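Beta-galactosidase (Bacillus circulans, PDB 4MAD) probably hydrolyses terminal non-reducing beta-D-galactose residues from beta-D-galactosides, as a family 35 glycoside hydrolase built round a TIM barrel. Local coordinates at residues A[72-75]-A[76-80]; A[116-119]-A[120-124]; A[131-135]-A[136-140]; A[142-145]-A[146-150]; A[384-388]-A[389-393]. All coordinates share one frame; numbering follows the deposited sequence.

Contact 1 (A[72-75]-A[76-80])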
# COMPACT_ATOMS: atom_id res chain seq x y z
N HIS A 72 -4.57 0.06 11.46
CA HIS A 72 -5.23 0.25 12.74
C HIS A 72 -5.78 -0.95 13.51
O HIS A 72 -5.94 -0.84 14.69
CB HIS A 72 -6.26 1.33 12.64
CG HIS A 72 -5.67 2.60 12.13
ND1 HIS A 72 -4.68 3.26 12.81
CD2 HIS A 72 -5.85 3.29 10.99
CE1 HIS A 72 -4.31 4.31 12.13
NE2 HIS A 72 -5.00 4.36 11.02
N GLU A 73 -6.17 -1.99 12.80
CA GLU A 73 -6.69 -3.22 13.39
C GLU A 73 -6.05 -4.43 12.75
O GLU A 73 -6.69 -5.16 12.10
CB GLU A 73 -8.22 -3.32 13.27
CG GLU A 73 -8.83 -4.18 14.34
CD GLU A 73 -10.33 -4.28 14.32
OE1 GLU A 73 -10.82 -5.05 15.15
OE2 GLU A 73 -10.98 -3.62 13.52
N PRO A 74 -4.76 -4.57 12.96
CA PRO A 74 -3.96 -5.63 12.34
C PRO A 74 -4.42 -7.02 12.74
O PRO A 74 -4.31 -7.93 12.00
CB PRO A 74 -2.56 -5.35 12.82
CG PRO A 74 -2.71 -4.52 14.00
CD PRO A 74 -3.94 -3.71 13.82
N GLU A 75 -4.92 -7.12 13.95
CA GLU A 75 -5.62 -8.29 14.39
C GLU A 75 -6.93 -7.85 15.01
O GLU A 75 -6.99 -6.85 15.64
CB GLU A 75 -4.81 -9.09 15.40
CG GLU A 75 -3.40 -9.34 15.09
CD GLU A 75 -3.24 -10.32 13.98
OE1 GLU A 75 -4.16 -11.06 13.76
OE2 GLU A 75 -2.22 -10.30 13.36
N GLU A 76 -7.88 -8.76 14.89
CA GLU A 76 -9.13 -8.22 15.35
C GLU A 76 -9.13 -7.86 16.81
O GLU A 76 -8.89 -8.65 17.65
CB GLU A 76 -10.26 -9.21 15.07
CG GLU A 76 -11.64 -8.70 15.45
CD GLU A 76 -12.74 -9.69 15.11
OE1 GLU A 76 -12.41 -10.79 14.62
OE2 GLU A 76 -13.92 -9.37 15.34
N GLY A 77 -9.61 -6.76 17.17
CA GLY A 77 -9.69 -6.28 18.50
C GLY A 77 -8.43 -5.67 19.03
O GLY A 77 -8.39 -5.23 20.15
N GLN A 78 -7.38 -5.68 18.23
CA GLN A 78 -6.13 -5.05 18.61
C GLN A 78 -5.95 -3.79 17.84
O GLN A 78 -5.69 -3.85 16.70
CB GLN A 78 -4.98 -5.95 18.24
CG GLN A 78 -3.69 -5.50 18.78
CD GLN A 78 -2.45 -5.89 17.97
OE1 GLN A 78 -2.40 -6.91 17.33
NE2 GLN A 78 -1.42 -5.07 18.08
N PHE A 79 -6.07 -2.66 18.49
CA PHE A 79 -6.10 -1.39 17.82
C PHE A 79 -4.79 -0.66 17.94
O PHE A 79 -4.23 -0.63 18.96
CB PHE A 79 -7.25 -0.57 18.37
CG PHE A 79 -8.57 -1.11 18.02
CD1 PHE A 79 -9.08 -0.94 16.79
CD2 PHE A 79 -9.26 -1.85 18.90
CE1 PHE A 79 -10.26 -1.44 16.47
CE2 PHE A 79 -10.44 -2.36 18.56
CZ PHE A 79 -10.93 -2.16 17.35
N VAL A 80 -4.30 -0.12 16.85
CA VAL A 80 -2.99 0.49 16.81
C VAL A 80 -3.03 1.92 16.26
O VAL A 80 -3.41 2.15 15.17
CB VAL A 80 -2.01 -0.33 15.93
CG1 VAL A 80 -0.74 0.37 15.77
CG2 VAL A 80 -1.77 -1.69 16.53
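The imidazole of His72 meets Val80 at its edge and in its own plane: ND1 donates to Val80 O over 2.9 Å, and the ring's other nitrogen, NE2, is hydrogen-bonded to Tyr40 OH. The phenyl ring of Phe79 runs alongside the carboxylate of Glu73, their planes 31° apart, with Phe79 CE1 3.6 Å from Glu73 CD. Both belong to a loop of the TIM barrel domain that leaves helix 69-72 and folds back on itself through a type II beta turn from Glu75 to Gln78, closed by Gln78 N bonding to Glu75 O. The Glu73 carboxylate ties the turn to the chain before it. A chi1 of -154° swings CG away from the backbone N, and the chain runs on extended until OE1 receives Gly77 N on its anti lone pair at 2.9 Å, while OE2 binds Trp69 NE1. A leucine here would probably leave the Gly77 amide and the Trp69 indole N-H without their acceptor and free the turn to shift. Gly77 has positive phi, where a side chain would jam against the preceding carbonyl. Across the loop, Pro74 meets Val80 roughly perpendicularly, and Pro74 CG rests 3.9 Å from Val80 CG2.

Contact 2 (A[116-119]-A[120-124])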
# COMPACT_ATOMS: atom_id res chain seq x y z
N GLY A 116 -6.60 -3.37 -0.25
CA GLY A 116 -7.33 -2.15 -0.28
C GLY A 116 -7.63 -1.61 1.12
O GLY A 116 -8.57 -0.94 1.29
N GLY A 117 -6.76 -1.87 2.07
CA GLY A 117 -6.92 -1.40 3.44
C GLY A 117 -7.69 -2.34 4.33
O GLY A 117 -7.78 -2.16 5.52
N PHE A 118 -8.25 -3.36 3.75
CA PHE A 118 -8.97 -4.35 4.56
C PHE A 118 -7.96 -5.19 5.35
O PHE A 118 -7.02 -5.57 4.83
CB PHE A 118 -9.78 -5.31 3.69
CG PHE A 118 -11.11 -4.80 3.24
CD1 PHE A 118 -11.86 -3.93 3.97
CD2 PHE A 118 -11.64 -5.26 2.07
CE1 PHE A 118 -13.07 -3.53 3.55
CE2 PHE A 118 -12.86 -4.84 1.67
CZ PHE A 118 -13.56 -3.97 2.42
N PRO A 119 -8.21 -5.48 6.60
CA PRO A 119 -7.37 -6.39 7.37
C PRO A 119 -7.45 -7.80 6.85
O PRO A 119 -8.48 -8.15 6.49
CB PRO A 119 -7.99 -6.36 8.75
CG PRO A 119 -8.83 -5.19 8.78
CD PRO A 119 -9.28 -4.91 7.42
N TYR A 120 -6.40 -8.57 6.96
CA TYR A 120 -6.28 -9.88 6.35
C TYR A 120 -7.36 -10.76 6.97
O TYR A 120 -7.87 -11.60 6.35
CB TYR A 120 -4.90 -10.49 6.57
CG TYR A 120 -4.77 -11.08 7.92
CD1 TYR A 120 -4.92 -12.43 8.11
CD2 TYR A 120 -4.55 -10.31 9.02
CE1 TYR A 120 -4.83 -12.98 9.35
CE2 TYR A 120 -4.47 -10.88 10.27
CZ TYR A 120 -4.61 -12.22 10.42
OH TYR A 120 -4.53 -12.74 11.66
N TRP A 121 -7.68 -10.50 8.21
CA TRP A 121 -8.58 -11.32 8.98
C TRP A 121 -10.04 -11.28 8.58
O TRP A 121 -10.78 -12.09 9.05
CB TRP A 121 -8.41 -11.18 10.49
CG TRP A 121 -8.56 -9.89 10.98
CD1 TRP A 121 -7.60 -9.04 11.22
CD2 TRP A 121 -9.77 -9.23 11.28
NE1 TRP A 121 -8.08 -7.88 11.66
CE2 TRP A 121 -9.44 -7.96 11.70
CE3 TRP A 121 -11.10 -9.59 11.23
CZ2 TRP A 121 -10.38 -7.04 12.09
CZ3 TRP A 121 -12.02 -8.70 11.59
CH2 TRP A 121 -11.68 -7.42 12.01
N LEU A 122 -10.42 -10.34 7.74
CA LEU A 122 -11.73 -10.38 7.17
C LEU A 122 -11.90 -11.67 6.40
O LEU A 122 -12.94 -12.22 6.35
CB LEU A 122 -11.99 -9.20 6.25
CG LEU A 122 -12.09 -7.86 6.94
CD1 LEU A 122 -12.45 -6.68 6.04
CD2 LEU A 122 -12.94 -7.91 8.11
N LEU A 123 -10.84 -12.14 5.78
CA LEU A 123 -10.95 -13.28 4.90
C LEU A 123 -11.45 -14.56 5.60
O LEU A 123 -11.93 -15.45 4.96
CB LEU A 123 -9.66 -13.52 4.15
CG LEU A 123 -9.44 -12.55 3.00
CD1 LEU A 123 -8.03 -12.51 2.59
CD2 LEU A 123 -10.32 -12.84 1.86
N THR A 124 -11.32 -14.63 6.90
CA THR A 124 -11.70 -15.84 7.61
C THR A 124 -13.01 -15.69 8.40
O THR A 124 -13.34 -16.53 9.18
CB THR A 124 -10.57 -16.34 8.48
OG1 THR A 124 -10.24 -15.36 9.45
CG2 THR A 124 -9.37 -16.63 7.61
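Trp121 folds back over Pro119, two residues earlier, and its indole can be followed outward from the backbone. CB lies over the centre of the neighbouring Tyr120 ring, 3.9 Å above its plane. A chi1 of 58° puts CG between the backbone N and the carbonyl carbon, which turns the indole face onto the proline. Trp121 CD1 comes first, near Pro119 CB; NE1 follows, 3.3 Å from that carbon, and CE2 and CZ2 then pass over both CB and CG of the proline ring. CZ3, on the far side of the six-membered ring, packs on the aliphatic chain of Lys140 in helix 135-152. The result is a CH-pi contact, with Pro119 CB 3.6 Å from the centroid of the five-membered ring and 28° off its normal. The indole N-H is spent on Glu73 O, tying this loop to the one after helix 69-72, while the ring face is left to the proline. Without the indole, as with an alanine at this position, Pro119 CB would probably lose its aromatic partner and Glu73 O its donor. Leu122 CD1 touches Phe118 CD1 at 3.5 Å, one side chain lying athwart the other, and also reaches Pro119 CD. Leu122 N bonds to Pro119 O at 3.2 Å, the donor standing above the carbonyl plane, and closes the turn. Trp69 of helix 69-72 packs against Phe118, Pro119 and Leu122. This is a buried proline leading into a short 3-10 turn, 120-122, within the long loop that joins barrel strand 100-104 to helix 135-152.

Contact 3 (A[131-135]-A[136-140])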
# COMPACT_ATOMS: atom_id res chain seq x y z
N ARG A 131 -18.17 -5.30 0.98
CA ARG A 131 -18.70 -4.13 0.32
C ARG A 131 -20.11 -4.28 -0.21
O ARG A 131 -20.42 -3.87 -1.27
CB ARG A 131 -17.74 -3.60 -0.75
CG ARG A 131 -16.42 -3.22 -0.25
CD ARG A 131 -15.47 -2.82 -1.34
NE ARG A 131 -15.65 -1.47 -1.83
CZ ARG A 131 -15.10 -1.03 -2.94
NH1 ARG A 131 -14.34 -1.84 -3.64
NH2 ARG A 131 -15.28 0.20 -3.34
N CYS A 132 -20.93 -4.91 0.60
CA CYS A 132 -22.34 -5.05 0.37
C CYS A 132 -23.08 -5.18 1.68
O CYS A 132 -22.49 -5.24 2.70
CB CYS A 132 -22.65 -6.17 -0.58
SG CYS A 132 -22.28 -7.74 0.12
N PHE A 133 -24.38 -5.28 1.62
CA PHE A 133 -25.17 -5.25 2.82
C PHE A 133 -25.14 -6.64 3.48
O PHE A 133 -26.09 -7.37 3.46
CB PHE A 133 -26.61 -4.80 2.54
CG PHE A 133 -27.33 -4.38 3.74
CD1 PHE A 133 -26.95 -3.28 4.43
CD2 PHE A 133 -28.41 -5.10 4.20
CE1 PHE A 133 -27.59 -2.90 5.53
CE2 PHE A 133 -29.04 -4.72 5.31
CZ PHE A 133 -28.63 -3.60 5.98
N ASN A 134 -24.04 -6.92 4.12
CA ASN A 134 -23.75 -8.23 4.73
C ASN A 134 -23.51 -8.14 6.22
O ASN A 134 -22.68 -7.46 6.63
CB ASN A 134 -22.49 -8.79 4.06
CG ASN A 134 -22.02 -10.09 4.63
OD1 ASN A 134 -22.53 -11.11 4.28
ND2 ASN A 134 -21.01 -10.06 5.40
N GLN A 135 -24.22 -8.91 7.03
CA GLN A 135 -24.14 -8.71 8.47
C GLN A 135 -22.76 -8.93 9.09
O GLN A 135 -22.33 -8.15 9.86
CB GLN A 135 -25.19 -9.56 9.23
CG GLN A 135 -25.30 -9.28 10.72
CD GLN A 135 -26.02 -10.41 11.45
OE1 GLN A 135 -26.56 -11.29 10.83
NE2 GLN A 135 -26.03 -10.37 12.77
N PRO A 136 -22.08 -9.98 8.73
CA PRO A 136 -20.77 -10.17 9.32
C PRO A 136 -19.83 -9.03 8.91
O PRO A 136 -19.11 -8.54 9.68
CB PRO A 136 -20.32 -11.50 8.73
CG PRO A 136 -21.49 -12.13 8.35
CD PRO A 136 -22.45 -11.15 7.93
N TYR A 137 -19.90 -8.65 7.66
CA TYR A 137 -19.02 -7.58 7.24
C TYR A 137 -19.34 -6.27 7.99
O TYR A 137 -18.51 -5.67 8.56
CB TYR A 137 -19.17 -7.42 5.75
CG TYR A 137 -18.59 -6.19 5.16
CD1 TYR A 137 -17.26 -6.01 5.10
CD2 TYR A 137 -19.38 -5.22 4.65
CE1 TYR A 137 -16.72 -4.88 4.57
CE2 TYR A 137 -18.87 -4.10 4.09
CZ TYR A 137 -17.53 -3.93 4.04
OH TYR A 137 -17.00 -2.82 3.51
N LEU A 138 -20.58 -5.88 8.04
CA LEU A 138 -20.94 -4.63 8.72
C LEU A 138 -20.60 -4.60 10.22
O LEU A 138 -20.29 -3.58 10.76
CB LEU A 138 -22.40 -4.27 8.48
CG LEU A 138 -22.73 -4.03 7.01
CD1 LEU A 138 -24.18 -3.72 6.74
CD2 LEU A 138 -21.90 -2.92 6.54
N GLU A 139 -20.69 -5.75 10.85
CA GLU A 139 -20.37 -5.84 12.24
C GLU A 139 -18.91 -5.47 12.47
O GLU A 139 -18.60 -4.87 13.41
CB GLU A 139 -20.58 -7.26 12.74
CG GLU A 139 -22.02 -7.66 12.83
CD GLU A 139 -22.25 -8.97 13.59
OE1 GLU A 139 -21.28 -9.61 14.02
OE2 GLU A 139 -23.44 -9.36 13.74
N LYS A 140 -18.05 -5.94 11.60
CA LYS A 140 -16.64 -5.61 11.68
C LYS A 140 -16.38 -4.12 11.44
O LYS A 140 -15.66 -3.49 12.13
CB LYS A 140 -15.82 -6.48 10.72
CG LYS A 140 -15.97 -7.96 10.90
CD LYS A 140 -15.90 -8.41 12.30
CE LYS A 140 -15.87 -9.94 12.37
NZ LYS A 140 -16.12 -10.43 13.67
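Tyr137 turns one face of its ring to the backbone of Arg131, whose N stands 3.3 Å above the ring plane, offset toward the rim and 3.4 Å from CZ. The tyrosine chi1 of 167°, which sets CG opposite the backbone N, carries the ring back along the incoming loop, and its CD2 side runs past Cys132 O. The arginine side chain runs alongside the tyrosine in the same direction, Arg131 CG 3.8 Å from Tyr137 OH. An apolar touch joins Phe133 CD1 to Leu138 CD1 at 3.6 Å, the side chains nearly perpendicular. Here the backbone enters helix 135-152, with Asn134 in the N-cap position and Pro136 in the first turn, where its missing N-H costs no helical hydrogen bond. Leu138 N bonds to Asn134 O at 3.0 Å and nearly straight, 176° at the hydrogen, and Glu139 N follows to Gln135 O. Gln135 NE2 and Glu139 OE2 add a weak, bent bond on the exposed side, the amide and carboxylate planes 73° apart. Just before the cap, Phe133 is the centre of an inverse gamma turn, and its N is taken by Asp178 OD2. In the next shell, Tyr137 OH bonds to Tyr181 OH of helix 179-192. The guanidinium of Arg131 forms a salt bridge with Glu169 and a cation-pi contact with Phe175; its side chain lies about 6 Å from that of Glu171, the predicted proton donor.

Contact 4 (A[142-145]-A[146-150])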
# COMPACT_ATOMS: atom_id res chain seq x y z
N ASP A 142 -18.41 -1.70 11.91
CA ASP A 142 -19.00 -0.93 12.96
C ASP A 142 -18.07 -0.86 14.15
O ASP A 142 -17.93 0.14 14.80
CB ASP A 142 -20.37 -1.48 13.35
CG ASP A 142 -21.51 -0.89 12.52
OD1 ASP A 142 -21.35 0.17 11.95
OD2 ASP A 142 -22.56 -1.50 12.43
N ALA A 143 -17.48 -1.98 14.47
CA ALA A 143 -16.61 -2.05 15.60
C ALA A 143 -15.39 -1.22 15.38
O ALA A 143 -14.94 -0.54 16.25
CB ALA A 143 -16.26 -3.40 15.90
N TYR A 144 -14.85 -1.31 14.19
CA TYR A 144 -13.69 -0.53 13.83
C TYR A 144 -13.98 0.95 13.81
O TYR A 144 -13.29 1.70 14.37
CB TYR A 144 -13.15 -0.98 12.49
CG TYR A 144 -12.21 -0.04 11.83
CD1 TYR A 144 -11.12 0.42 12.48
CD2 TYR A 144 -12.40 0.35 10.54
CE1 TYR A 144 -10.26 1.31 11.87
CE2 TYR A 144 -11.58 1.24 9.94
CZ TYR A 144 -10.49 1.70 10.58
OH TYR A 144 -9.67 2.55 9.95
N PHE A 145 -15.07 1.30 13.19
CA PHE A 145 -15.48 2.67 13.09
C PHE A 145 -15.73 3.27 14.48
O PHE A 145 -15.47 4.39 14.72
CB PHE A 145 -16.69 2.84 12.20
CG PHE A 145 -16.36 3.11 10.73
CD1 PHE A 145 -15.13 2.91 10.23
CD2 PHE A 145 -17.31 3.58 9.89
CE1 PHE A 145 -14.88 3.17 8.90
CE2 PHE A 145 -17.04 3.81 8.59
CZ PHE A 145 -15.84 3.61 8.12
N ASP A 146 -16.24 2.47 15.38
CA ASP A 146 -16.46 3.01 16.70
C ASP A 146 -15.16 3.49 17.28
O ASP A 146 -15.13 4.49 17.89
CB ASP A 146 -17.00 1.98 17.66
CG ASP A 146 -18.45 1.70 17.47
OD1 ASP A 146 -19.11 2.41 16.76
OD2 ASP A 146 -18.91 0.71 18.00
N VAL A 147 -14.11 2.72 17.16
CA VAL A 147 -12.83 3.15 17.67
C VAL A 147 -12.24 4.30 16.89
O VAL A 147 -11.77 5.25 17.42
CB VAL A 147 -11.85 1.98 17.70
CG1 VAL A 147 -10.50 2.39 18.03
CG2 VAL A 147 -12.27 1.02 18.73
N LEU A 148 -12.25 4.14 15.60
CA LEU A 148 -11.62 5.16 14.81
C LEU A 148 -12.22 6.54 15.00
O LEU A 148 -11.53 7.46 15.17
CB LEU A 148 -11.72 4.81 13.34
CG LEU A 148 -11.25 5.90 12.40
CD1 LEU A 148 -9.80 6.06 12.49
CD2 LEU A 148 -11.70 5.68 10.96
N PHE A 149 -13.53 6.65 14.98
CA PHE A 149 -14.18 7.94 15.10
C PHE A 149 -14.02 8.64 16.47
O PHE A 149 -14.05 9.82 16.59
CB PHE A 149 -15.60 7.90 14.57
CG PHE A 149 -15.65 7.94 13.09
CD1 PHE A 149 -15.64 9.11 12.42
CD2 PHE A 149 -15.62 6.78 12.38
CE1 PHE A 149 -15.67 9.10 11.10
CE2 PHE A 149 -15.63 6.80 11.03
CZ PHE A 149 -15.65 7.95 10.40
N GLU A 150 -13.84 7.81 17.46
CA GLU A 150 -13.57 8.26 18.79
C GLU A 150 -12.25 9.00 18.80
O GLU A 150 -12.12 9.93 19.50
CB GLU A 150 -13.55 7.09 19.76
CG GLU A 150 -13.57 7.51 21.17
CD GLU A 150 -13.54 6.35 22.17
OE1 GLU A 150 -14.37 5.45 22.09
OE2 GLU A 150 -12.68 6.36 23.07
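Phe145 and Phe149 form an edge-to-face (T-shaped) pair one turn apart on helix 135-152, a helix of the TIM barrel domain that runs between barrel strands 100-104 and 163-167. The edge of Phe149 is directed at the face of Phe145, with the ring centroids 5.2 Å apart and the planes at 75°. Phe149 CE2 does the touching: it stands 3.7 Å above the Phe145 plane, offset toward the rim and near CG and CD2. The neighbouring CD2 of Phe149 also meets Phe145 O, which lies in the plane of the Phe149 ring at its edge. The same carbonyl accepts Phe149 N in the helical bond. Both phenylalanines pack on helix 179-192, touching Arg192 there, and Phe145 reaches Ile189 as well.

Another side of the helix carries Tyr144, whose chi1 of 164° brings the ring alongside Leu148, the two side chains pointing the same way. The Tyr144 ring stacks on that of Trp69. Asp142 and Asp146 are also a turn apart, Asp142 OD1 5.8 Å from Asp146 OD1. Asp146 OD1 has a salt bridge to Arg192, while Asp142 OD2 bonds to Tyr184 OH and its OD1 has only a long, weak ion pair with Arg192; the two like charges are probably offset by the arginine. In the backbone, Leu148 N bonds to Tyr144 O over 2.9 Å at an angle of 172°.

Contact 5 (A[384-388]-A[389-393])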
# COMPACT_ATOMS: atom_id res chain seq x y z
N LEU A 384 -3.80 -24.90 4.10
CA LEU A 384 -4.72 -23.79 4.16
C LEU A 384 -4.03 -22.48 3.73
O LEU A 384 -2.87 -22.39 3.78
CB LEU A 384 -5.26 -23.63 5.57
CG LEU A 384 -5.89 -24.84 6.24
CD1 LEU A 384 -6.25 -24.58 7.65
CD2 LEU A 384 -7.06 -25.29 5.47
N PRO A 385 -4.77 -21.49 3.31
CA PRO A 385 -4.12 -20.22 2.97
C PRO A 385 -3.64 -19.52 4.24
O PRO A 385 -4.11 -19.81 5.28
CB PRO A 385 -5.23 -19.44 2.30
CG PRO A 385 -6.45 -20.04 2.81
CD PRO A 385 -6.21 -21.42 3.11
N MET A 386 -2.70 -18.60 4.14
CA MET A 386 -1.98 -18.12 5.30
C MET A 386 -2.86 -17.44 6.34
O MET A 386 -2.56 -17.39 7.46
CB MET A 386 -0.80 -17.21 4.89
CG MET A 386 -1.23 -15.96 4.32
SD MET A 386 0.19 -14.85 4.16
CE MET A 386 1.32 -15.80 3.23
N GLU A 387 -3.96 -16.87 5.89
CA GLU A 387 -4.86 -16.19 6.79
C GLU A 387 -5.42 -17.15 7.86
O GLU A 387 -5.74 -16.75 8.95
CB GLU A 387 -5.98 -15.54 6.02
CG GLU A 387 -5.53 -14.53 5.02
CD GLU A 387 -5.23 -15.09 3.66
OE1 GLU A 387 -5.44 -16.26 3.50
OE2 GLU A 387 -4.80 -14.35 2.77
N LYS A 388 -5.57 -18.38 7.46
CA LYS A 388 -6.12 -19.42 8.35
C LYS A 388 -5.16 -19.82 9.45
O LYS A 388 -5.54 -20.50 10.37
CB LYS A 388 -6.57 -20.66 7.59
CG LYS A 388 -7.69 -20.43 6.68
CD LYS A 388 -8.98 -20.46 7.33
CE LYS A 388 -9.33 -21.82 7.86
NZ LYS A 388 -10.60 -21.82 8.65
N TYR A 389 -3.90 -19.47 9.26
CA TYR A 389 -2.88 -19.75 10.22
C TYR A 389 -2.60 -18.48 11.04
O TYR A 389 -1.71 -18.45 11.78
CB TYR A 389 -1.62 -20.28 9.56
CG TYR A 389 -1.80 -21.56 8.78
CD1 TYR A 389 -2.16 -22.73 9.40
CD2 TYR A 389 -1.59 -21.61 7.45
CE1 TYR A 389 -2.31 -23.87 8.72
CE2 TYR A 389 -1.74 -22.76 6.76
CZ TYR A 389 -2.10 -23.91 7.41
OH TYR A 389 -2.28 -25.09 6.76
N GLY A 390 -3.42 -17.47 10.87
CA GLY A 390 -3.24 -16.20 11.53
C GLY A 390 -2.22 -15.26 10.97
O GLY A 390 -1.74 -14.44 11.68
N GLN A 391 -1.91 -15.38 9.69
CA GLN A 391 -0.85 -14.60 9.10
C GLN A 391 -1.29 -13.62 8.01
O GLN A 391 -1.82 -14.02 7.02
CB GLN A 391 0.20 -15.52 8.48
CG GLN A 391 1.40 -14.77 7.92
CD GLN A 391 2.35 -15.62 7.15
OE1 GLN A 391 2.21 -16.81 7.10
NE2 GLN A 391 3.35 -14.99 6.56
N ALA A 392 -1.04 -12.35 8.22
CA ALA A 392 -1.37 -11.33 7.24
C ALA A 392 -0.42 -11.21 6.08
O ALA A 392 -0.80 -11.30 4.99
CB ALA A 392 -1.48 -9.97 7.92
N TYR A 393 0.84 -11.02 6.41
CA TYR A 393 1.86 -10.67 5.44
C TYR A 393 3.11 -11.55 5.45
O TYR A 393 3.41 -12.16 6.40
CB TYR A 393 2.27 -9.21 5.57
CG TYR A 393 1.21 -8.19 5.89
CD1 TYR A 393 0.19 -7.93 5.02
CD2 TYR A 393 1.27 -7.44 7.04
CE1 TYR A 393 -0.75 -7.00 5.28
CE2 TYR A 393 0.31 -6.55 7.34
CZ TYR A 393 -0.69 -6.29 6.46
OH TYR A 393 -1.65 -5.42 6.76
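Tyr389, at the end of the 3-10 turn that begins at Met386, reaches back to Leu384, its OH accepting Leu384 N at 3.1 Å and also pairing with Ser380 OG. The leucine side chain lies across the end of the tyrosine, Leu384 CB 3.7 Å from Tyr389 CZ. A chi1 of -59° lays the ring along the 384-385 backbone, where CE2 meets Leu384 O. Tyr389 N bonds to Met386 O and Gly390 N to Glu387 O, both donors well above the carbonyl planes. Gly390 then takes the positive phi that lets the chain turn. Gln391 N comes to Met386 O at 3.1 Å from the face opposite to that used by Tyr389 N, two amides thereby holding Met386 O from both sides. The Gln391 side chain is extended and packs on Met386, Gln391 CD 3.8 Å from Met386 SD, while NE2 bonds to Tyr393 O at 2.8 Å, with Tyr393 O close to the plane of the Gln391 amide, and to Phe395 O. The methionine sulfur also lies near Ala392 O. This loop leads into strand 395-403 of the first all-beta domain. Gln391 OE1 is buried without a partner, which implies that the amide is oriented by its NE2 bonds alone among polar contacts.

Contacts 1 to 4 follow one another along the TIM barrel domain and contact 5 comes much later, in the first all-beta domain. Contacts 3 and 4 share helix 135-152, their centres about 14 Å apart. Contact 1 lies about 11 Å from both contact 2 and contact 4, centre to centre, and packs on that helix through Glu73 with Tyr144 and Phe79 with Val147; the salt bridge Glu76-Lys140 ties it to contact 3. Tyr120 forms one bridge between the domains, with Leu123 packing on Glu387: the Tyr120 OH bonds to Glu75 and probably, at longer range, to Gly390 O, and its ring packs on Ala392. Two barrel loops and one helix are thus joined to each other and, through contact 2, to the beta domain.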